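Local coordinates for citryl-CoA lyase (Hydrogenobacter thermophilus, PDB 6HXP), which cleaves citryl-CoA into acetyl-CoA and oxaloacetate, the lyase step that follows citryl-CoA formation in the reductive Krebs cycle, at the interface of chains A and B and the interface of chains A and C. Residues are numbered along the deposited sequence; one frame, centred on the assembly and turned at random. Chains: chain A/B/C, Citryl-CoA lyase.

Contacts 1 and 2 belong to one two-fold interface, that of chains A and B, and their centres of C-alpha atoms lie about 12 Å apart. Both use helix 69-79, through A:Pro69 and A:Ile72 in contact 2 and B:Val77 in contact 1; by symmetry each copy of the helix serves both. Helix 84-93 enters contact 1 from both chains. Contact 3 joins helices 24-27 and 33-42 of chain A to the end of helix 48-60 of chain C and C:Ile62 just beyond; its centre is about 27 Å from contact 1 and 32 Å from contact 2. Chain A thus meets two partners through separate surfaces, consistent with the deposited four-copy assembly.

Contact 1: the interface of chains A and B. Residues chain A 90, 93-96; chain B 77, 82, 86.
A:Leu93 and B:Val77 meet in one patch of the two-fold interface between citrate synthase-family subunits, where the last turn of A helix 84-93 faces the end of B helix 69-79. The CB of A:Leu93 rests 4.0 Å from CG1 of B:Val77, which is anti to the backbone N (chi1 166°). Both valine methyls flank that CB, and CG2 goes on to the carbonyl O of A:Ala90 at 3.7 Å. A beta-branched residue suits this place because it fills two directions without a long chain, and small A:Ala94 lets CG2 approach its CB at 4.1 Å. CD2 of A:Leu93 comes within 4.0 Å of CG1 of B:Val86, the side chains running at a slant. ND2 of B:Asn82 bonds back to the carbonyl O of B:Val77 at 2.9 Å, nearly straight (172° at the hydrogen). This bond probably holds the amide's rotation, with the carbonyl O of A:Leu93 over one face and CA of A:Gly96 on the side of the other, where glycine brings no side chain. ND2 is 2.9 Å from A:Leu93 O, but its N-H points elsewhere, so they touch without hydrogen bonding. With an alanine in place of B:Asn82, the B:Val77 carbonyl is likely to lose its donor and a gap to open beside A:Leu93 O.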
loop_
_atom_site.group_PDB
_atom_site.type_symbol
_atom_site.label_atom_id
_atom_site.label_comp_id
_atom_site.label_asym_id
_atom_site.label_seq_id
_atom_site.Cartn_x
_atom_site.Cartn_y
_atom_site.Cartn_z
ATOM N N ALA A 90 0.754 3.432 -3.955
ATOM C CA ALA A 90 -0.526 4.020 -3.563
ATOM C C ALA A 90 -1.421 4.244 -4.758
ATOM O O ALA A 90 -2.632 4.029 -4.700
ATOM C CB ALA A 90 -0.276 5.329 -2.832
ATOM N N LEU A 93 -2.986 0.931 -5.735
ATOM C CA LEU A 93 -4.094 0.587 -4.857
ATOM C C LEU A 93 -5.390 1.149 -5.333
ATOM O O LEU A 93 -6.422 0.552 -5.078
ATOM C CB LEU A 93 -3.852 1.104 -3.439
ATOM C CG LEU A 93 -2.714 0.431 -2.676
ATOM C CD1 LEU A 93 -2.558 1.101 -1.287
ATOM C CD2 LEU A 93 -2.942 -1.068 -2.544
ATOM N N ALA A 94 -5.380 2.302 -6.000
ATOM C CA ALA A 94 -6.632 2.929 -6.420
ATOM C C ALA A 94 -7.309 2.228 -7.568
ATOM O O ALA A 94 -8.459 2.562 -7.872
ATOM C CB ALA A 94 -6.378 4.386 -6.834
ATOM N N PHE A 95 -6.649 1.256 -8.224
ATOM C CA PHE A 95 -7.248 0.547 -9.364
ATOM C C PHE A 95 -8.254 -0.510 -8.903
ATOM O O PHE A 95 -8.022 -1.738 -9.084
ATOM C CB PHE A 95 -6.170 -0.076 -10.244
ATOM C CG PHE A 95 -5.115 0.851 -10.793
ATOM C CD1 PHE A 95 -5.447 2.113 -11.238
ATOM C CD2 PHE A 95 -3.813 0.407 -10.967
ATOM C CE1 PHE A 95 -4.460 2.945 -11.804
ATOM C CE2 PHE A 95 -2.851 1.209 -11.550
ATOM C CZ PHE A 95 -3.175 2.460 -11.956
ATOM N N GLY A 96 -9.349 -0.055 -8.350
ATOM C CA GLY A 96 -10.383 -0.910 -7.830
ATOM C C GLY A 96 -11.483 -1.187 -8.813
ATOM O O GLY A 96 -11.287 -1.087 -10.033
ATOM N N VAL B 77 -8.264 6.331 -2.872
ATOM C CA VAL B 77 -8.192 4.888 -3.081
ATOM C C VAL B 77 -9.569 4.228 -2.861
ATOM O O VAL B 77 -9.990 3.409 -3.660
ATOM C CB VAL B 77 -7.081 4.295 -2.216
ATOM C CG1 VAL B 77 -7.186 2.787 -2.124
ATOM C CG2 VAL B 77 -5.727 4.690 -2.806
ATOM N N ASN B 82 -12.588 0.129 -3.616
ATOM C CA ASN B 82 -11.747 -0.761 -2.844
ATOM C C ASN B 82 -12.336 -1.014 -1.461
ATOM O O ASN B 82 -13.143 -0.223 -0.948
ATOM C CB ASN B 82 -10.356 -0.153 -2.683
ATOM C CG ASN B 82 -9.516 -0.299 -3.897
ATOM O OD1 ASN B 82 -9.099 -1.446 -4.251
ATOM N ND2 ASN B 82 -9.263 0.767 -4.625
ATOM N N VAL B 86 -7.984 -1.405 2.255
ATOM C CA VAL B 86 -7.128 -0.890 1.201
ATOM C C VAL B 86 -7.061 0.639 1.257
ATOM O O VAL B 86 -5.980 1.232 1.190
ATOM C CB VAL B 86 -7.605 -1.415 -0.149
ATOM C CG1 VAL B 86 -6.789 -0.819 -1.306
ATOM C CG2 VAL B 86 -7.582 -2.935 -0.220
#

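Contact 2: the interface of chains A and B. Residues chain A 67-69, 72; chain B 234-236.
This is a largely apolar, backbone-bridged part of a two-fold interface in a citrate synthase-family enzyme: a loop segment of chain B, B:Lys234 to B:Leu236, lies against the loop leading into A helix 69-79 and the helix's first turn, and helps tie the two subunits together. B:Arg235 within it is poorly ordered and counts here for its backbone alone. The backbone N of B:Leu236 donates to the carbonyl O of A:Ala67 at 3.0 Å. The donor lies in the carbonyl plane, on a lone pair, and the bond is bent moderately (158° at the hydrogen). With the extended loop segment held there, the B:Leu236 side chain lies over A:Ala67, CB sitting 3.8 Å from its CA; alanine suits the spot because a larger side chain would compete with the leucine. With CG of B:Leu236 anti to the carbonyl carbon (chi1 -51°), the branch swings toward the helix, bringing CD2 to 3.8 Å from CD1 of A:Ile72. The isoleucine's long branch reaches out from the helix at a slant to the leucine. That same CD1 also meets the carbonyl O of B:Lys234, at 3.8 Å. A:Pro69 brings its ring to this oxygen, with CB at 3.4 Å. Proline fits a helix's first turn, where its missing N-H costs no internal helix bond.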
loop_
_atom_site.group_PDB
_atom_site.type_symbol
_atom_site.label_atom_id
_atom_site.label_comp_id
_atom_site.label_asym_id
_atom_site.label_seq_id
_atom_site.Cartn_x
_atom_site.Cartn_y
_atom_site.Cartn_z
ATOM N N ALA A 67 -5.890 13.859 -13.062
ATOM C CA ALA A 67 -7.213 13.814 -12.508
ATOM C C ALA A 67 -7.710 12.519 -11.884
ATOM O O ALA A 67 -8.519 12.631 -10.985
ATOM C CB ALA A 67 -8.221 14.254 -13.535
ATOM N N PRO A 68 -7.312 11.315 -12.316
ATOM C CA PRO A 68 -7.890 10.100 -11.746
ATOM C C PRO A 68 -7.492 9.900 -10.290
ATOM O O PRO A 68 -6.437 10.345 -9.882
ATOM C CB PRO A 68 -7.325 8.981 -12.596
ATOM C CG PRO A 68 -6.596 9.581 -13.724
ATOM C CD PRO A 68 -6.404 11.047 -13.458
ATOM N N PRO A 69 -8.286 9.145 -9.538
ATOM C CA PRO A 69 -7.950 8.932 -8.112
ATOM C C PRO A 69 -6.605 8.238 -7.901
ATOM O O PRO A 69 -5.992 8.448 -6.861
ATOM C CB PRO A 69 -9.121 8.107 -7.566
ATOM C CG PRO A 69 -9.855 7.588 -8.741
ATOM C CD PRO A 69 -9.597 8.559 -9.884
ATOM N N ILE A 72 -4.108 11.084 -7.965
ATOM C CA ILE A 72 -4.295 11.889 -6.767
ATOM C C ILE A 72 -3.667 11.148 -5.575
ATOM O O ILE A 72 -2.938 11.750 -4.782
ATOM C CB ILE A 72 -5.790 12.140 -6.498
ATOM C CG1 ILE A 72 -6.395 12.985 -7.638
ATOM C CG2 ILE A 72 -5.988 12.797 -5.110
ATOM C CD1 ILE A 72 -7.909 13.182 -7.452
ATOM N N LYS B 234 -13.964 11.044 -6.508
ATOM C CA LYS B 234 -12.722 11.773 -6.199
ATOM C C LYS B 234 -11.805 11.793 -7.413
ATOM O O LYS B 234 -10.942 10.930 -7.618
ATOM C CB LYS B 234 -11.998 11.180 -4.991
ATOM C CG LYS B 234 -12.834 11.300 -3.725
ATOM C CD LYS B 234 -13.211 12.764 -3.377
ATOM C CE LYS B 234 -13.899 12.963 -2.035
ATOM N NZ LYS B 234 -15.316 12.543 -2.095
ATOM N N ARG B 235 -12.067 12.761 -8.255
ATOM C CA ARG B 235 -11.318 12.971 -9.486
ATOM C C ARG B 235 -11.296 14.455 -9.729
ATOM O O ARG B 235 -12.226 15.171 -9.308
ATOM C CB ARG B 235 -11.951 12.225 -10.662
ATOM C CG ARG B 235 -13.350 12.690 -11.042
ATOM C CD ARG B 235 -13.831 11.934 -12.273
ATOM N NE ARG B 235 -15.113 12.463 -12.747
ATOM C CZ ARG B 235 -16.307 12.049 -12.329
ATOM N NH1 ARG B 235 -17.414 12.605 -12.806
ATOM N NH2 ARG B 235 -16.404 11.072 -11.436
ATOM N N LEU B 236 -10.225 14.952 -10.295
ATOM C CA LEU B 236 -10.124 16.383 -10.579
ATOM C C LEU B 236 -10.840 16.699 -11.882
ATOM O O LEU B 236 -11.159 15.809 -12.657
ATOM C CB LEU B 236 -8.662 16.825 -10.717
ATOM C CG LEU B 236 -7.692 16.426 -9.605
ATOM C CD1 LEU B 236 -6.306 16.948 -9.929
ATOM C CD2 LEU B 236 -8.160 16.907 -8.239
#

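Contact 3: the interface of chains A and C. Residues chain A 27, 31-33, 36-37; chain C 59, 62.
C:Val59 presses its two methyls into a shallow bend of chain A, formed by helix 24-27, the loop after it and helix 33-42, at a two-fold, mostly hydrophobic patch between citrate synthase-family subunits. CG2 points at the start of helix 33-42, 3.7 Å from CA of A:Phe33 and 3.9 Å from CB of A:Ala36. CG1 turns the other way, 4.0 Å from CB of A:Leu27. The torsion explains this division: with CG1 anti to the backbone N (chi1 172°), CG2 falls beside that N and faces the other wall, so the beta-branched residue touches both at once. CG2 also lies 3.8 Å from the carbonyl O of A:Leu31. Alanine is apt at A:Ala36, since its short CB lets the second chain come close to the helix backbone. C:Ile62, just beyond helix 48-60, uses that nearness: its terminal CD1 is 3.8 Å from CB of A:Ala36 and 3.7 Å from the alanine's carbonyl O. The isoleucine reaches so far because CG1 is anti to its backbone N (chi1 -163°) and CD1 continues extended. The A:Phe33 ring makes a marginal contact at the border of this first shell, its CD1 4.2 Å from the backbone N of C:Val59. In the second shell, CD1 of A:Ile37 sits over the centre of one ring face, 3.6 Å above its plane. This probably limits tilting of the phenyl and keeps it beside C:Val59.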
loop_
_atom_site.group_PDB
_atom_site.type_symbol
_atom_site.label_atom_id
_atom_site.label_comp_id
_atom_site.label_asym_id
_atom_site.label_seq_id
_atom_site.Cartn_x
_atom_site.Cartn_y
_atom_site.Cartn_z
ATOM N N LEU A 27 16.840 -13.480 -23.385
ATOM C CA LEU A 27 15.709 -12.626 -23.728
ATOM C C LEU A 27 16.167 -11.187 -23.826
ATOM O O LEU A 27 15.698 -10.446 -24.704
ATOM C CB LEU A 27 14.642 -12.728 -22.656
ATOM C CG LEU A 27 14.041 -14.133 -22.360
ATOM C CD1 LEU A 27 12.960 -14.041 -21.316
ATOM C CD2 LEU A 27 13.530 -14.770 -23.611
ATOM N N LEU A 31 14.106 -9.863 -27.094
ATOM C CA LEU A 31 12.656 -9.645 -27.034
ATOM C C LEU A 31 12.407 -8.191 -26.618
ATOM O O LEU A 31 13.190 -7.599 -25.850
ATOM C CB LEU A 31 11.996 -10.499 -25.928
ATOM C CG LEU A 31 11.765 -11.963 -26.164
ATOM C CD1 LEU A 31 10.797 -12.537 -25.147
ATOM C CD2 LEU A 31 11.357 -12.291 -27.541
ATOM N N SER A 32 11.343 -7.602 -27.114
ATOM C CA SER A 32 10.952 -6.296 -26.604
ATOM C C SER A 32 10.365 -6.511 -25.213
ATOM O O SER A 32 9.982 -7.627 -24.807
ATOM C CB SER A 32 9.887 -5.679 -27.499
ATOM O OG SER A 32 8.612 -6.277 -27.311
ATOM N N PHE A 33 10.222 -5.422 -24.474
ATOM C CA PHE A 33 9.610 -5.497 -23.144
ATOM C C PHE A 33 8.173 -6.031 -23.247
ATOM O O PHE A 33 7.802 -6.906 -22.493
ATOM C CB PHE A 33 9.684 -4.135 -22.485
ATOM C CG PHE A 33 9.171 -4.054 -21.077
ATOM C CD1 PHE A 33 9.497 -5.026 -20.144
ATOM C CD2 PHE A 33 8.416 -2.968 -20.667
ATOM C CE1 PHE A 33 9.083 -4.898 -18.814
ATOM C CE2 PHE A 33 7.982 -2.856 -19.335
ATOM C CZ PHE A 33 8.307 -3.838 -18.436
ATOM N N ALA A 36 8.303 -9.740 -23.718
ATOM C CA ALA A 36 8.652 -10.399 -22.444
ATOM C C ALA A 36 7.475 -10.396 -21.462
ATOM O O ALA A 36 7.283 -11.356 -20.698
ATOM C CB ALA A 36 9.876 -9.737 -21.818
ATOM N N ILE A 37 6.670 -9.324 -21.488
ATOM C CA ILE A 37 5.467 -9.281 -20.669
ATOM C C ILE A 37 4.482 -10.364 -21.099
ATOM O O ILE A 37 3.923 -11.079 -20.275
ATOM C CB ILE A 37 4.839 -7.883 -20.778
ATOM C CG1 ILE A 37 5.729 -6.875 -20.021
ATOM C CG2 ILE A 37 3.419 -7.869 -20.223
ATOM C CD1 ILE A 37 5.468 -5.423 -20.379
ATOM N N VAL C 59 13.588 -5.545 -19.675
ATOM C CA VAL C 59 13.525 -7.005 -19.687
ATOM C C VAL C 59 14.442 -7.583 -18.643
ATOM O O VAL C 59 14.090 -8.596 -18.005
ATOM C CB VAL C 59 13.824 -7.557 -21.102
ATOM C CG1 VAL C 59 13.948 -9.077 -21.097
ATOM C CG2 VAL C 59 12.723 -7.139 -22.071
ATOM N N ILE C 62 12.664 -8.175 -15.261
ATOM C CA ILE C 62 11.235 -8.483 -15.299
ATOM C C ILE C 62 10.748 -9.357 -14.154
ATOM O O ILE C 62 9.612 -9.178 -13.689
ATOM C CB ILE C 62 10.837 -9.029 -16.672
ATOM C CG1 ILE C 62 9.319 -8.944 -16.817
ATOM C CG2 ILE C 62 11.358 -10.439 -16.933
ATOM C CD1 ILE C 62 8.857 -9.106 -18.229
#